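Local coordinates for putative glyoxalase superfamily protein (Ralstonia eutropha, PDB 3IUZ) that probably acts as an iron(II)-dependent dioxygenase that decarboxylates 2-oxoadipate and hydroxylates it to 2-hydroxyglutarate, at residues Gly209-Ala214 against Arg284-Ala289; Gly94-Gly99 against Gly165-Pro170; Arg151-Phe156 against Leu220-Glu225. All coordinates share one frame; numbering follows the deposited sequence. Where two conformers were deposited one is given.

Contact 1. Residues Gly209-Ala214 against Arg284-Ala289; sequences GVPRLA and RQFIGA
Arg-212 and Ile-287 face each other across a single beta bridge, their CA atoms 4.2 Å apart, where the lead-in to helix 213-222 meets the end of strand 281-287 with the two chain directions 68° apart. Two backbone hydrogen bonds make the bridge: Ile-287 N donates to Pro-211 O, and Leu-213 N donates to Ile-287 O at 2.7 Å. Weaker CA-H...O contacts run beside them, from Phe-286 CA to Pro-211 O and from Arg-212 CA to Ile-287 O.

Apolar side chains flank this polar centre. Val-210 has CG1 anti to its backbone N (chi1 176°), and that methyl, Val-210 CG1, presses on the strand 3.2 Å from Gln-285 O, with Phe-286 CA next to it. The same Val-210 CG1 meets Ile-287 CD1 at 3.9 Å, two branched chains in contact beside the bridge. Proline suits position 211 because its compact apolar ring lies beside Phe-286 while its carbonyl oxygen stays available to Ile-287 N. Pro-211 CG lies 4.0 Å from Phe-286 CD2, the two side chains crossing obliquely. Leu-213 comes over one face of the Phe-286 ring, with CD1 4.1 Å above the plane and displaced toward the rim. Tyr-216, one turn further along the helix, also meets this ring, and Val-163 of helix 154-164 touches Pro-211.

Arg-212 is the N-cap residue of helix 213-222, and its side chain starts out away from the strand. The first N-H groups of a helix have no preceding turn of carbonyl oxygens to donate to. Water 1 accepts from Ala-214 N and donates to Ile-287 O at 2.7 Å. One strand carbonyl oxygen thus serves Leu-213 N directly and Ala-214 N through the water, tying the helix start to the strand end.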
loop_
_atom_site.group_PDB
_atom_site.type_symbol
_atom_site.label_atom_id
_atom_site.label_comp_id
_atom_site.label_asym_id
_atom_site.label_seq_id
_atom_site.Cartn_x
_atom_site.Cartn_y
_atom_site.Cartn_z
ATOM N N GLY A 209 -16.152 -3.022 10.292
ATOM C CA GLY A 209 -16.779 -1.868 10.914
ATOM C C GLY A 209 -15.953 -1.338 12.068
ATOM O O GLY A 209 -14.939 -1.916 12.420
ATOM N N VAL A 210 -16.420 -0.236 12.646
ATOM C CA VAL A 210 -15.779 0.392 13.784
ATOM C C VAL A 210 -15.609 -0.658 14.867
ATOM O O VAL A 210 -16.560 -1.266 15.264
ATOM C CB VAL A 210 -16.621 1.582 14.311
ATOM C CG1 VAL A 210 -16.003 2.182 15.553
ATOM C CG2 VAL A 210 -16.826 2.631 13.208
ATOM N N PRO A 211 -14.391 -0.892 15.329
ATOM C CA PRO A 211 -14.220 -1.858 16.405
ATOM C C PRO A 211 -14.507 -1.287 17.798
ATOM O O PRO A 211 -14.463 -0.068 18.006
ATOM C CB PRO A 211 -12.740 -2.181 16.339
ATOM C CG PRO A 211 -12.142 -0.939 15.910
ATOM C CD PRO A 211 -13.105 -0.347 14.898
ATOM N N ARG A 212 -14.746 -2.204 18.737
ATOM C CA ARG A 212 -14.955 -1.861 20.143
ATOM C C ARG A 212 -13.638 -1.396 20.730
ATOM O O ARG A 212 -12.591 -1.967 20.467
ATOM C CB ARG A 212 -15.407 -3.072 20.915
ATOM C CG ARG A 212 -16.799 -3.485 20.546
ATOM C CD ARG A 212 -17.245 -4.722 21.247
ATOM N NE ARG A 212 -18.445 -5.181 20.548
ATOM C CZ ARG A 212 -19.115 -6.287 20.820
ATOM N NH1 ARG A 212 -18.735 -7.075 21.832
ATOM N NH2 ARG A 212 -20.187 -6.591 20.081
ATOM N N LEU A 213 -13.699 -0.357 21.535
ATOM C CA LEU A 213 -12.509 0.173 22.118
ATOM C C LEU A 213 -11.831 -0.911 22.942
ATOM O O LEU A 213 -10.606 -1.086 22.881
ATOM C CB LEU A 213 -12.855 1.409 22.969
ATOM C CG LEU A 213 -11.662 2.019 23.738
ATOM C CD1 LEU A 213 -10.605 2.491 22.788
ATOM C CD2 LEU A 213 -12.105 3.171 24.621
ATOM N N ALA A 214 -12.642 -1.647 23.701
ATOM C CA ALA A 214 -12.139 -2.756 24.525
ATOM C C ALA A 214 -11.389 -3.809 23.728
ATOM O O ALA A 214 -10.412 -4.338 24.216
ATOM C CB ALA A 214 -13.274 -3.395 25.307
ATOM N N ARG A 284 -9.535 8.198 15.004
ATOM C CA ARG A 284 -10.338 7.048 14.654
ATOM C C ARG A 284 -11.456 6.851 15.647
ATOM O O ARG A 284 -11.351 7.219 16.838
ATOM C CB ARG A 284 -9.472 5.777 14.615
ATOM C CG ARG A 284 -8.403 5.766 13.533
ATOM C CD ARG A 284 -9.005 5.664 12.101
ATOM N NE ARG A 284 -7.952 5.691 11.085
ATOM C CZ ARG A 284 -7.728 6.681 10.238
ATOM N NH1 ARG A 284 -8.490 7.751 10.251
ATOM N NH2 ARG A 284 -6.739 6.618 9.364
ATOM N N GLN A 285 -12.527 6.232 15.150
ATOM C CA GLN A 285 -13.676 5.924 15.969
ATOM C C GLN A 285 -13.628 4.507 16.523
ATOM O O GLN A 285 -13.114 3.589 15.914
ATOM C CB GLN A 285 -14.953 6.108 15.160
ATOM C CG GLN A 285 -15.193 7.548 14.764
ATOM C CD GLN A 285 -16.381 7.713 13.863
ATOM O OE1 GLN A 285 -16.614 6.917 12.950
ATOM N NE2 GLN A 285 -17.135 8.759 14.101
ATOM N N PHE A 286 -14.200 4.352 17.693
ATOM C CA PHE A 286 -14.345 3.095 18.374
ATOM C C PHE A 286 -15.698 3.009 19.084
ATOM O O PHE A 286 -16.318 4.016 19.381
ATOM C CB PHE A 286 -13.288 2.931 19.449
ATOM C CG PHE A 286 -11.904 2.973 18.943
ATOM C CD1 PHE A 286 -11.267 4.187 18.736
ATOM C CD2 PHE A 286 -11.198 1.793 18.687
ATOM C CE1 PHE A 286 -9.940 4.224 18.288
ATOM C CE2 PHE A 286 -9.903 1.833 18.243
ATOM C CZ PHE A 286 -9.262 3.066 18.044
ATOM N N ILE A 287 -16.121 1.798 19.391
ATOM C CA ILE A 287 -17.367 1.587 20.127
ATOM C C ILE A 287 -17.033 1.436 21.584
ATOM O O ILE A 287 -16.234 0.571 22.002
ATOM C CB ILE A 287 -18.163 0.383 19.632
ATOM C CG1 ILE A 287 -18.414 0.505 18.119
ATOM C CG2 ILE A 287 -19.487 0.221 20.459
ATOM C CD1 ILE A 287 -19.226 1.720 17.653
ATOM N N GLY A 288 -17.656 2.309 22.366
ATOM C CA GLY A 288 -17.463 2.343 23.808
ATOM C C GLY A 288 -18.241 1.297 24.587
ATOM O O GLY A 288 -19.029 0.560 24.021
ATOM N N ALA A 289 -18.002 1.247 25.892
ATOM C CA ALA A 289 -18.573 0.211 26.752
ATOM C C ALA A 289 -20.116 0.197 26.739
ATOM O O ALA A 289 -20.721 -0.846 26.996
ATOM C CB ALA A 289 -18.081 0.373 28.190
HETATM O O HOH W 1 -15.448 -0.906 24.059
#

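Contact 2. Residues Gly94-Gly99 against Gly165-Pro170; sequences GALPEG and GNSADP
With phi 62° and psi -132°, Gly-94 turns its CA against Gly-165 O, 3.2 Å away, in a loop-to-loop contact that joins the segment before helix 101-110 to the connection between helices 154-164 and 173-185 of this glyoxalase-superfamily protein. Glycine suits both the positive phi and the lack of room, because Ser-167 N lies where a CB would point. The turn presents Ala-95 N to Ser-167 O in a nearly straight hydrogen bond of 2.8 Å. Ala-95 is small enough to lie over the same strip of backbone, its CB 3.5 Å from Ser-167 O.

Leu-96 has CG anti to its backbone N (chi1 -165°). Its CD1 meets Pro-170 CD at 3.7 Å, the side chains crossing at about a right angle, and also lies against Ala-168 O, a buried oxygen with no polar partner in the model. Ser-167 turns its hydroxyl back to Thr-164 O. The Asp-169 carboxylate divides its two oxygens between partners: OD1 pairs with Arg-105 of helix 101-110 and accepts from Leu-171 N. Asp-169 OD2 accepts from water 2 at 2.7 Å, and the same water donates to Ala-95 O at 2.6 Å.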
loop_
_atom_site.group_PDB
_atom_site.type_symbol
_atom_site.label_atom_id
_atom_site.label_comp_id
_atom_site.label_asym_id
_atom_site.label_seq_id
_atom_site.Cartn_x
_atom_site.Cartn_y
_atom_site.Cartn_z
ATOM N N GLY A 94 -15.231 -12.613 7.967
ATOM C CA GLY A 94 -16.417 -12.108 7.281
ATOM C C GLY A 94 -16.461 -12.548 5.832
ATOM O O GLY A 94 -16.251 -13.695 5.532
ATOM N N ALA A 95 -16.707 -11.627 4.921
ATOM C CA ALA A 95 -16.747 -11.927 3.485
ATOM C C ALA A 95 -15.408 -11.805 2.767
ATOM O O ALA A 95 -15.339 -11.995 1.547
ATOM C CB ALA A 95 -17.774 -11.042 2.813
ATOM N N LEU A 96 -14.343 -11.487 3.518
ATOM C CA LEU A 96 -13.036 -11.181 2.987
ATOM C C LEU A 96 -12.166 -12.428 2.995
ATOM O O LEU A 96 -12.066 -13.096 4.036
ATOM C CB LEU A 96 -12.368 -10.079 3.839
ATOM C CG LEU A 96 -11.136 -9.348 3.256
ATOM C CD1 LEU A 96 -11.526 -8.588 1.986
ATOM C CD2 LEU A 96 -10.614 -8.443 4.414
ATOM N N PRO A 97 -11.610 -12.804 1.821
ATOM C CA PRO A 97 -10.666 -13.914 1.837
ATOM C C PRO A 97 -9.567 -13.690 2.893
ATOM O O PRO A 97 -9.205 -12.555 3.223
ATOM C CB PRO A 97 -10.062 -13.921 0.417
ATOM C CG PRO A 97 -11.102 -13.181 -0.449
ATOM C CD PRO A 97 -11.729 -12.177 0.496
ATOM N N GLU A 98 -9.028 -14.784 3.382
ATOM C CA GLU A 98 -8.131 -14.771 4.496
ATOM C C GLU A 98 -6.747 -14.321 4.071
ATOM O O GLU A 98 -6.248 -14.754 3.052
ATOM C CB GLU A 98 -8.014 -16.187 5.059
ATOM C CG GLU A 98 -9.303 -16.797 5.584
ATOM C CD GLU A 98 -9.132 -18.263 5.990
ATOM O OE1 GLU A 98 -8.082 -18.587 6.560
ATOM O OE2 GLU A 98 -10.030 -19.078 5.703
ATOM N N GLY A 99 -6.098 -13.538 4.922
ATOM C CA GLY A 99 -4.744 -13.090 4.667
ATOM C C GLY A 99 -4.514 -12.489 3.304
ATOM O O GLY A 99 -5.343 -11.687 2.802
ATOM N N GLY A 165 -14.631 -10.310 11.844
ATOM C CA GLY A 165 -15.628 -11.280 11.416
ATOM C C GLY A 165 -16.833 -10.681 10.696
ATOM O O GLY A 165 -17.676 -11.393 10.186
ATOM N N ASN A 166 -16.879 -9.368 10.604
ATOM C CA ASN A 166 -17.943 -8.683 9.864
ATOM C C ASN A 166 -17.430 -8.043 8.575
ATOM O O ASN A 166 -18.154 -7.286 7.933
ATOM C CB ASN A 166 -18.617 -7.609 10.765
ATOM C CG ASN A 166 -17.622 -6.505 11.248
ATOM O OD1 ASN A 166 -16.727 -6.058 10.496
ATOM N ND2 ASN A 166 -17.795 -6.063 12.496
ATOM N N SER A 167 -16.187 -8.316 8.195
ATOM C CA SER A 167 -15.604 -7.629 7.056
ATOM C C SER A 167 -16.422 -7.765 5.789
ATOM O O SER A 167 -16.995 -8.856 5.489
ATOM C CB SER A 167 -14.207 -8.123 6.745
ATOM O OG SER A 167 -13.335 -7.953 7.824
ATOM N N ALA A 168 -16.449 -6.681 5.030
ATOM C CA ALA A 168 -17.036 -6.707 3.680
ATOM C C ALA A 168 -15.988 -7.226 2.702
ATOM O O ALA A 168 -14.781 -7.196 3.003
ATOM C CB ALA A 168 -17.507 -5.327 3.241
ATOM N N ASP A 169 -16.463 -7.740 1.558
ATOM C CA ASP A 169 -15.590 -7.966 0.402
ATOM C C ASP A 169 -15.713 -6.806 -0.564
ATOM O O ASP A 169 -16.755 -6.619 -1.240
ATOM C CB ASP A 169 -15.896 -9.300 -0.289
ATOM C CG ASP A 169 -14.894 -9.621 -1.418
ATOM O OD1 ASP A 169 -14.110 -8.721 -1.794
ATOM O OD2 ASP A 169 -14.880 -10.788 -1.904
ATOM N N PRO A 170 -14.666 -5.969 -0.641
ATOM C CA PRO A 170 -14.733 -4.812 -1.534
ATOM C C PRO A 170 -14.569 -5.088 -3.028
ATOM O O PRO A 170 -14.824 -4.205 -3.847
ATOM C CB PRO A 170 -13.539 -3.977 -1.054
ATOM C CG PRO A 170 -12.531 -5.058 -0.756
ATOM C CD PRO A 170 -13.318 -6.103 -0.055
HETATM O O HOH W 2 -16.384 -12.656 -0.688
#

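Contact 3. Residues Arg151-Phe156 against Leu220-Glu225; sequences RFSDAF and LRESAE
Glu-222 grips Ser-153 with both oxygens of its carboxylate, at the N-cap of helix 154-164. Ser-153 N donates to OE1 of Glu-222 at 3.1 Å, nearly straight at 171°, and Ser-153 OG donates to OE2 of Glu-222 at a short 2.5 Å. Each oxygen uses its syn lone pair, so the two bonds enter on the inner side of the carboxylate and fix its rotation.

Serine fits because one hydroxyl serves two ends. Its OG stands between the backbone N and the carbonyl carbon (chi1 78°), where it can accept the capping bond from Phe-156 N while giving its proton to Glu-222. The negative charge sits by the first turn of helix 154-164, whose dipole would be expected to steady it. Glutamate has the length required: its chain is extended beyond CG, carrying the carboxylate from segment 220-225 across to the cap.

Two phenylalanines line the path. Phe-152 and Phe-156 both slide past Glu-222 in the opposite direction, and the Phe-152 ring is tilted 37° from the carboxylate plane. Glu-222 CB lies 3.6 Å from Phe-152 CD2 and 3.8 Å from Phe-156 CD2, so aromatic carbon covers the aliphatic part of the acid. Glu-222 O lies in the plane of the Phe-152 ring at its edge, 3.5 Å from Phe-152 CE2. The rings also meet each other, with Phe-152 CG 3.6 Å above the Phe-156 plane, offset toward its rim.

Further out, Phe-147 of strand 141-147 touches both rings and Ser-223. This second serine is itself an N-cap, its OG bonded to Met-226 N of helix 224-232, while Ser-223 CB rests 3.9 Å from Phe-156 CE2.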
loop_
_atom_site.group_PDB
_atom_site.type_symbol
_atom_site.label_atom_id
_atom_site.label_comp_id
_atom_site.label_asym_id
_atom_site.label_seq_id
_atom_site.Cartn_x
_atom_site.Cartn_y
_atom_site.Cartn_z
ATOM N N ARG A 151 -0.926 -17.857 18.055
ATOM C CA ARG A 151 -0.161 -18.041 19.284
ATOM C C ARG A 151 -0.570 -17.116 20.409
ATOM O O ARG A 151 -0.029 -17.218 21.493
ATOM C CB ARG A 151 1.342 -17.916 19.013
ATOM C CG ARG A 151 1.860 -19.090 18.142
ATOM C CD ARG A 151 3.297 -18.866 17.704
ATOM N NE ARG A 151 4.069 -18.255 18.792
ATOM C CZ ARG A 151 4.809 -18.909 19.695
ATOM N NH1 ARG A 151 4.930 -20.243 19.669
ATOM N NH2 ARG A 151 5.438 -18.216 20.646
ATOM N N PHE A 152 -1.533 -16.246 20.176
ATOM C CA PHE A 152 -1.879 -15.235 21.156
ATOM C C PHE A 152 -2.913 -15.752 22.161
ATOM O O PHE A 152 -3.414 -16.861 22.033
ATOM C CB PHE A 152 -2.344 -13.979 20.443
ATOM C CG PHE A 152 -1.235 -13.260 19.736
ATOM C CD1 PHE A 152 -0.836 -13.653 18.457
ATOM C CD2 PHE A 152 -0.548 -12.241 20.361
ATOM C CE1 PHE A 152 0.190 -13.017 17.804
ATOM C CE2 PHE A 152 0.490 -11.581 19.722
ATOM C CZ PHE A 152 0.872 -11.967 18.424
ATOM N N SER A 153 -3.242 -14.936 23.143
ATOM C CA SER A 153 -4.182 -15.363 24.168
ATOM C C SER A 153 -5.586 -15.677 23.650
ATOM O O SER A 153 -5.974 -15.285 22.552
ATOM C CB SER A 153 -4.247 -14.312 25.288
ATOM O OG SER A 153 -5.024 -13.185 24.928
ATOM N N ASP A 154 -6.352 -16.395 24.469
ATOM C CA ASP A 154 -7.725 -16.657 24.145
ATOM C C ASP A 154 -8.443 -15.358 23.945
ATOM O O ASP A 154 -9.206 -15.201 22.994
ATOM C CB ASP A 154 -8.438 -17.426 25.256
ATOM C CG ASP A 154 -8.054 -18.891 25.318
ATOM O OD1 ASP A 154 -7.354 -19.405 24.426
ATOM O OD2 ASP A 154 -8.454 -19.529 26.317
ATOM N N ALA A 155 -8.222 -14.435 24.863
ATOM C CA ALA A 155 -8.934 -13.166 24.825
ATOM C C ALA A 155 -8.619 -12.418 23.517
ATOM O O ALA A 155 -9.476 -11.815 22.872
ATOM C CB ALA A 155 -8.583 -12.303 26.081
ATOM N N PHE A 156 -7.361 -12.451 23.169
ATOM C CA PHE A 156 -6.880 -11.795 21.948
ATOM C C PHE A 156 -7.518 -12.410 20.699
ATOM O O PHE A 156 -8.051 -11.698 19.854
ATOM C CB PHE A 156 -5.382 -11.948 21.898
ATOM C CG PHE A 156 -4.727 -11.307 20.718
ATOM C CD1 PHE A 156 -4.666 -11.976 19.512
ATOM C CD2 PHE A 156 -4.079 -10.075 20.839
ATOM C CE1 PHE A 156 -4.037 -11.415 18.413
ATOM C CE2 PHE A 156 -3.416 -9.525 19.743
ATOM C CZ PHE A 156 -3.396 -10.200 18.532
ATOM N N LEU A 220 -4.025 -4.508 21.557
ATOM C CA LEU A 220 -2.841 -3.684 21.734
ATOM C C LEU A 220 -1.917 -4.194 22.834
ATOM O O LEU A 220 -0.704 -4.020 22.739
ATOM C CB LEU A 220 -3.237 -2.244 21.985
ATOM C CG LEU A 220 -2.156 -1.177 22.039
ATOM C CD1 LEU A 220 -1.212 -1.195 20.819
ATOM C CD2 LEU A 220 -2.834 0.198 22.251
ATOM N N ARG A 221 -2.469 -4.845 23.842
ATOM C CA ARG A 221 -1.644 -5.408 24.897
ATOM C C ARG A 221 -0.691 -6.513 24.414
ATOM O O ARG A 221 0.338 -6.753 25.038
ATOM C CB ARG A 221 -2.513 -5.931 26.016
ATOM C CG ARG A 221 -3.451 -4.855 26.542
ATOM C CD ARG A 221 -3.817 -4.950 28.004
ATOM N NE ARG A 221 -4.815 -3.904 28.243
ATOM C CZ ARG A 221 -6.134 -4.072 28.108
ATOM N NH1 ARG A 221 -6.655 -5.257 27.776
ATOM N NH2 ARG A 221 -6.946 -3.036 28.313
ATOM N N GLU A 222 -1.020 -7.200 23.333
ATOM C CA GLU A 222 -0.165 -8.286 22.852
ATOM C C GLU A 222 0.506 -8.026 21.519
ATOM O O GLU A 222 1.547 -8.601 21.236
ATOM C CB GLU A 222 -0.919 -9.608 22.836
ATOM C CG GLU A 222 -1.651 -9.891 24.153
ATOM C CD GLU A 222 -2.431 -11.149 24.139
ATOM O OE1 GLU A 222 -1.941 -12.143 23.571
ATOM O OE2 GLU A 222 -3.552 -11.147 24.722
ATOM N N SER A 223 -0.052 -7.118 20.733
ATOM C CA SER A 223 0.444 -6.859 19.387
ATOM C C SER A 223 0.095 -5.449 18.938
ATOM O O SER A 223 -1.048 -5.176 18.657
ATOM C CB SER A 223 -0.213 -7.841 18.371
ATOM O OG SER A 223 0.213 -7.527 17.056
ATOM N N ALA A 224 1.096 -4.601 18.762
ATOM C CA ALA A 224 0.918 -3.283 18.158
ATOM C C ALA A 224 0.430 -3.413 16.688
ATOM O O ALA A 224 -0.379 -2.618 16.192
ATOM C CB ALA A 224 2.257 -2.492 18.237
ATOM N N GLU A 225 0.896 -4.460 16.018
ATOM C CA GLU A 225 0.620 -4.631 14.593
ATOM C C GLU A 225 -0.848 -4.958 14.383
ATOM O O GLU A 225 -1.486 -4.391 13.498
ATOM C CB GLU A 225 1.495 -5.753 14.053
ATOM C CG GLU A 225 2.923 -5.321 13.883
ATOM C CD GLU A 225 3.690 -5.229 15.204
ATOM O OE1 GLU A 225 3.376 -5.920 16.210
ATOM O OE2 GLU A 225 4.623 -4.427 15.220
#

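In the fold
Two helices string the contacts together. Helix 213-222 starts in contact 1 and runs toward contact 3; the centres of these contacts are about 17 Å apart and their nearest atoms about 5 Å. Helix 154-164 begins in contact 3 and leads into contact 2; the centres of contacts 2 and 3 are about 20 Å apart. Contact 2 touches contact 1 directly, Asn-166 OD1 lying 3.1 Å from Gly-209 N in a probable hydrogen bond in the conformer given, with centres about 18 Å apart. A triethylene glycol, probably from the crystallisation liquor, lies about 5 Å from the side chain of Glu-222 in contact 3.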